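Local coordinates for BH2851 (Bacillus halodurans, PDB 2GFG), which is of unknown function but belongs to the CYTH family and is a putative adenylate cyclase, at residues 136-141 with 149-154. Residues are numbered along the deposited sequence; the frame is centred on the assembly and turned at random.
Sequences LCLDHS and YEIEFE. With EDO (1,2-ethanediol), chain H.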
ATOM      1  N   LEU A 136      -5.981  -1.508  12.341  1.00 44.90           N
ATOM      2  CA  LEU A 136      -7.080  -1.511  11.367  1.00 46.43           C
ATOM      3  C   LEU A 136      -7.073  -0.206  10.591  1.00 46.15           C
ATOM      4  O   LEU A 136      -7.180   0.857  11.178  1.00 44.43           O
ATOM      5  CB  LEU A 136      -8.421  -1.684  12.094  1.00 47.14           C
ATOM      6  CG  LEU A 136      -9.693  -1.801  11.245  1.00 47.82           C
ATOM      7  CD1 LEU A 136      -9.660  -3.068  10.387  1.00 49.72           C
ATOM      8  CD2 LEU A 136     -10.896  -1.799  12.139  1.00 48.66           C
ATOM      9  N   CYS A 137      -6.936  -0.293   9.267  1.00 46.71           N
ATOM     10  CA  CYS A 137      -6.870   0.905   8.403  1.00 47.82           C
ATOM     11  C   CYS A 137      -8.161   1.101   7.583  1.00 47.29           C
ATOM     12  O   CYS A 137      -8.672   0.154   7.001  1.00 46.39           O
ATOM     13  CB  CYS A 137      -5.673   0.803   7.447  1.00 48.00           C
ATOM     14  SG  CYS A 137      -4.056   0.603   8.265  1.00 55.00           S
ATOM     15  N   LEU A 138      -8.686   2.344   7.567  1.00 47.02           N
ATOM     16  CA  LEU A 138      -9.795   2.723   6.656  1.00 46.24           C
ATOM     17  C   LEU A 138      -9.244   3.592   5.535  1.00 45.63           C
ATOM     18  O   LEU A 138      -8.838   4.723   5.773  1.00 46.57           O
ATOM     19  CB  LEU A 138     -10.900   3.471   7.407  1.00 46.62           C
ATOM     20  CG  LEU A 138     -11.835   2.640   8.315  1.00 47.41           C
ATOM     21  CD1 LEU A 138     -12.741   3.556   9.086  1.00 47.60           C
ATOM     22  CD2 LEU A 138     -12.655   1.657   7.518  1.00 48.30           C
ATOM     23  N   ASP A 139      -9.275   3.065   4.305  1.00 45.21           N
ATOM     24  CA  ASP A 139      -8.644   3.716   3.141  1.00 45.94           C
ATOM     25  C   ASP A 139      -9.650   4.156   2.106  1.00 45.33           C
ATOM     26  O   ASP A 139     -10.317   3.325   1.486  1.00 46.42           O
ATOM     27  CB  ASP A 139      -7.666   2.748   2.464  1.00 46.11           C
ATOM     28  CG  ASP A 139      -6.438   2.479   3.289  1.00 47.30           C
ATOM     29  OD1 ASP A 139      -6.273   3.097   4.356  1.00 42.82           O
ATOM     30  OD2 ASP A 139      -5.615   1.649   2.851  1.00 47.99           O
ATOM     31  N   HIS A 140      -9.716   5.467   1.882  1.00 44.46           N
ATOM     32  CA  HIS A 140     -10.458   6.039   0.776  1.00 43.36           C
ATOM     33  C   HIS A 140      -9.431   6.493  -0.263  1.00 42.51           C
ATOM     34  O   HIS A 140      -8.607   7.378   0.012  1.00 41.48           O
ATOM     35  CB  HIS A 140     -11.324   7.219   1.268  1.00 43.42           C
ATOM     36  CG  HIS A 140     -11.961   8.014   0.166  1.00 44.06           C
ATOM     37  ND1 HIS A 140     -12.192   9.369   0.268  1.00 44.11           N
ATOM     38  CD2 HIS A 140     -12.381   7.653  -1.070  1.00 43.59           C
ATOM     39  CE1 HIS A 140     -12.749   9.802  -0.849  1.00 46.27           C
ATOM     40  NE2 HIS A 140     -12.857   8.784  -1.682  1.00 43.41           N
ATOM     41  N   SER A 141      -9.450   5.854  -1.432  1.00 41.66           N
ATOM     42  CA  SER A 141      -8.444   6.097  -2.471  1.00 41.79           C
ATOM     43  C   SER A 141      -9.061   6.684  -3.723  1.00 43.21           C
ATOM     44  O   SER A 141     -10.190   6.378  -4.058  1.00 41.56           O
ATOM     45  CB  SER A 141      -7.720   4.790  -2.827  1.00 41.73           C
ATOM     46  OG  SER A 141      -7.096   4.236  -1.690  1.00 41.03           O
ATOM     47  N   TYR A 149     -13.224   2.512  -1.603  1.00 43.96           N
ATOM     48  CA  TYR A 149     -13.097   2.470  -0.150  1.00 43.84           C
ATOM     49  C   TYR A 149     -12.672   1.089   0.273  1.00 44.20           C
ATOM     50  O   TYR A 149     -13.090   0.094  -0.327  1.00 45.24           O
ATOM     51  CB  TYR A 149     -14.430   2.839   0.505  1.00 44.54           C
ATOM     52  CG  TYR A 149     -14.979   4.165   0.048  1.00 44.40           C
ATOM     53  CD1 TYR A 149     -15.768   4.258  -1.108  1.00 46.89           C
ATOM     54  CD2 TYR A 149     -14.683   5.338   0.739  1.00 46.28           C
ATOM     55  CE1 TYR A 149     -16.261   5.495  -1.553  1.00 46.30           C
ATOM     56  CE2 TYR A 149     -15.170   6.578   0.309  1.00 46.03           C
ATOM     57  CZ  TYR A 149     -15.948   6.651  -0.840  1.00 46.90           C
ATOM     58  OH  TYR A 149     -16.413   7.861  -1.260  1.00 49.59           O
ATOM     59  N   GLU A 150     -11.837   1.015   1.305  1.00 44.55           N
ATOM     60  CA  GLU A 150     -11.243  -0.251   1.715  1.00 45.46           C
ATOM     61  C   GLU A 150     -10.915  -0.272   3.208  1.00 45.13           C
ATOM     62  O   GLU A 150     -10.406   0.705   3.758  1.00 44.49           O
ATOM     63  CB  GLU A 150      -9.960  -0.502   0.912  1.00 46.47           C
ATOM     64  CG  GLU A 150      -9.477  -1.957   0.929  1.00 48.21           C
ATOM     65  CD  GLU A 150      -8.103  -2.134   0.292  1.00 49.11           C
ATOM     66  OE1 GLU A 150      -7.514  -1.133  -0.171  1.00 51.63           O
ATOM     67  OE2 GLU A 150      -7.606  -3.270   0.272  1.00 57.50           O
ATOM     68  N   ILE A 151     -11.216  -1.400   3.851  1.00 45.56           N
ATOM     69  CA  ILE A 151     -10.790  -1.660   5.220  1.00 46.16           C
ATOM     70  C   ILE A 151      -9.709  -2.734   5.168  1.00 46.32           C
ATOM     71  O   ILE A 151      -9.761  -3.623   4.311  1.00 46.21           O
ATOM     72  CB  ILE A 151     -11.987  -2.116   6.131  1.00 46.69           C
ATOM     73  CG1 ILE A 151     -11.591  -2.068   7.601  1.00 47.87           C
ATOM     74  CG2 ILE A 151     -12.497  -3.546   5.739  1.00 46.42           C
ATOM     75  CD1 ILE A 151     -12.760  -2.332   8.556  1.00 49.23           C
ATOM     76  N   GLU A 152      -8.672  -2.592   6.008  1.00 46.14           N
ATOM     77  CA  GLU A 152      -7.554  -3.592   6.063  1.00 47.25           C
ATOM     78  C   GLU A 152      -7.124  -3.827   7.492  1.00 46.26           C
ATOM     79  O   GLU A 152      -7.043  -2.892   8.264  1.00 47.05           O
ATOM     80  CB  GLU A 152      -6.322  -3.104   5.273  1.00 48.94           C
ATOM     81  CG  GLU A 152      -6.616  -2.454   3.909  1.00 55.88           C
ATOM     82  CD  GLU A 152      -5.559  -1.434   3.504  1.00 60.49           C
ATOM     83  OE1 GLU A 152      -5.040  -0.712   4.391  1.00 63.05           O
ATOM     84  OE2 GLU A 152      -5.293  -1.310   2.299  1.00 64.89           O
ATOM     85  N   PHE A 153      -6.760  -5.069   7.817  1.00 45.02           N
ATOM     86  CA  PHE A 153      -6.200  -5.387   9.140  1.00 44.60           C
ATOM     87  C   PHE A 153      -4.742  -5.799   9.018  1.00 45.43           C
ATOM     88  O   PHE A 153      -4.416  -6.706   8.270  1.00 46.92           O
ATOM     89  CB  PHE A 153      -6.992  -6.491   9.824  1.00 43.34           C
ATOM     90  CG  PHE A 153      -6.481  -6.835  11.181  1.00 40.34           C
ATOM     91  CD1 PHE A 153      -6.623  -5.942  12.230  1.00 41.36           C
ATOM     92  CD2 PHE A 153      -5.795  -8.030  11.408  1.00 43.07           C
ATOM     93  CE1 PHE A 153      -6.124  -6.238  13.490  1.00 40.30           C
ATOM     94  CE2 PHE A 153      -5.289  -8.329  12.678  1.00 38.53           C
ATOM     95  CZ  PHE A 153      -5.460  -7.435  13.711  1.00 40.26           C
ATOM     96  N   GLU A 154      -3.871  -5.113   9.772  1.00 46.94           N
ATOM     97  CA  GLU A 154      -2.435  -5.418   9.811  1.00 47.60           C
ATOM     98  C   GLU A 154      -2.139  -6.322  11.012  1.00 46.94           C
ATOM     99  O   GLU A 154      -2.246  -5.895  12.159  1.00 45.89           O
ATOM    100  CB  GLU A 154      -1.608  -4.125   9.912  1.00 48.80           C
ATOM    101  CG  GLU A 154      -1.698  -3.206   8.681  1.00 52.80           C
ATOM    102  CD  GLU A 154      -0.920  -1.874   8.867  1.00 59.51           C
ATOM    103  OE1 GLU A 154      -1.205  -1.149   9.842  1.00 61.64           O
ATOM    104  OE2 GLU A 154      -0.037  -1.561   8.025  1.00 64.56           O
TER
HETATM  105  C1  EDO H 503      -3.725  -2.459  -0.051  1.00 55.40           C
HETATM  106  O1  EDO H 503      -4.751  -3.035  -0.862  1.00 51.07           O
HETATM  107  C2  EDO H 503      -2.346  -2.710  -0.659  1.00 56.30           C
HETATM  108  O2  EDO H 503      -1.664  -1.482  -0.981  1.00 58.25           O
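Cys-137 pairs with Glu-152, and Asp-139 with Glu-150, through two reciprocal backbone hydrogen bonds each; the straightest runs from Asp-139 N to Glu-150 O (2.7 Å, 172° at the hydrogen). The segments run antiparallel, their axes 4.7 Å apart at closest approach. They belong to the hairpin of strands 134-143 and 146-155, part of the eight-stranded antiparallel barrel characteristic of the CYTH fold. Branched aliphatic chains suit the face covered partly by Leu-26 and helix 158-171, where they pack without polar groups to satisfy: Leu-136 CD1 rests 3.5 Å from Ile-151 CG1, while Leu-138 lies alongside Ile-151. At the end of this face, the His-140 and Tyr-149 rings lie side by side, nearly parallel (13°) but barely overlapping, with Tyr-149 CE2 3.3 Å from His-140 CD2, over one imidazole face. His-140 CG stands anti to the backbone N, which lays the ring beside the phenol, and NE2 is hydrogen-bonded to Glu-147 OE1. An alanine here would probably leave a gap beside Tyr-149 CE2 and Glu-147 without this partner. The other face carries Cys-137 and three acids. Asp-139 OD2 and Glu-152 OE1, both acceptors, lie 2.9 Å apart without a hydrogen bond, the carboxylate planes steeply inclined (78°). Carboxylates suit this face because Lys-182 salt-bridges all three, probably offsetting their repulsion; Glu-150 OE2 also accepts a hydrogen bond from ethanediol O1 (3.1 Å).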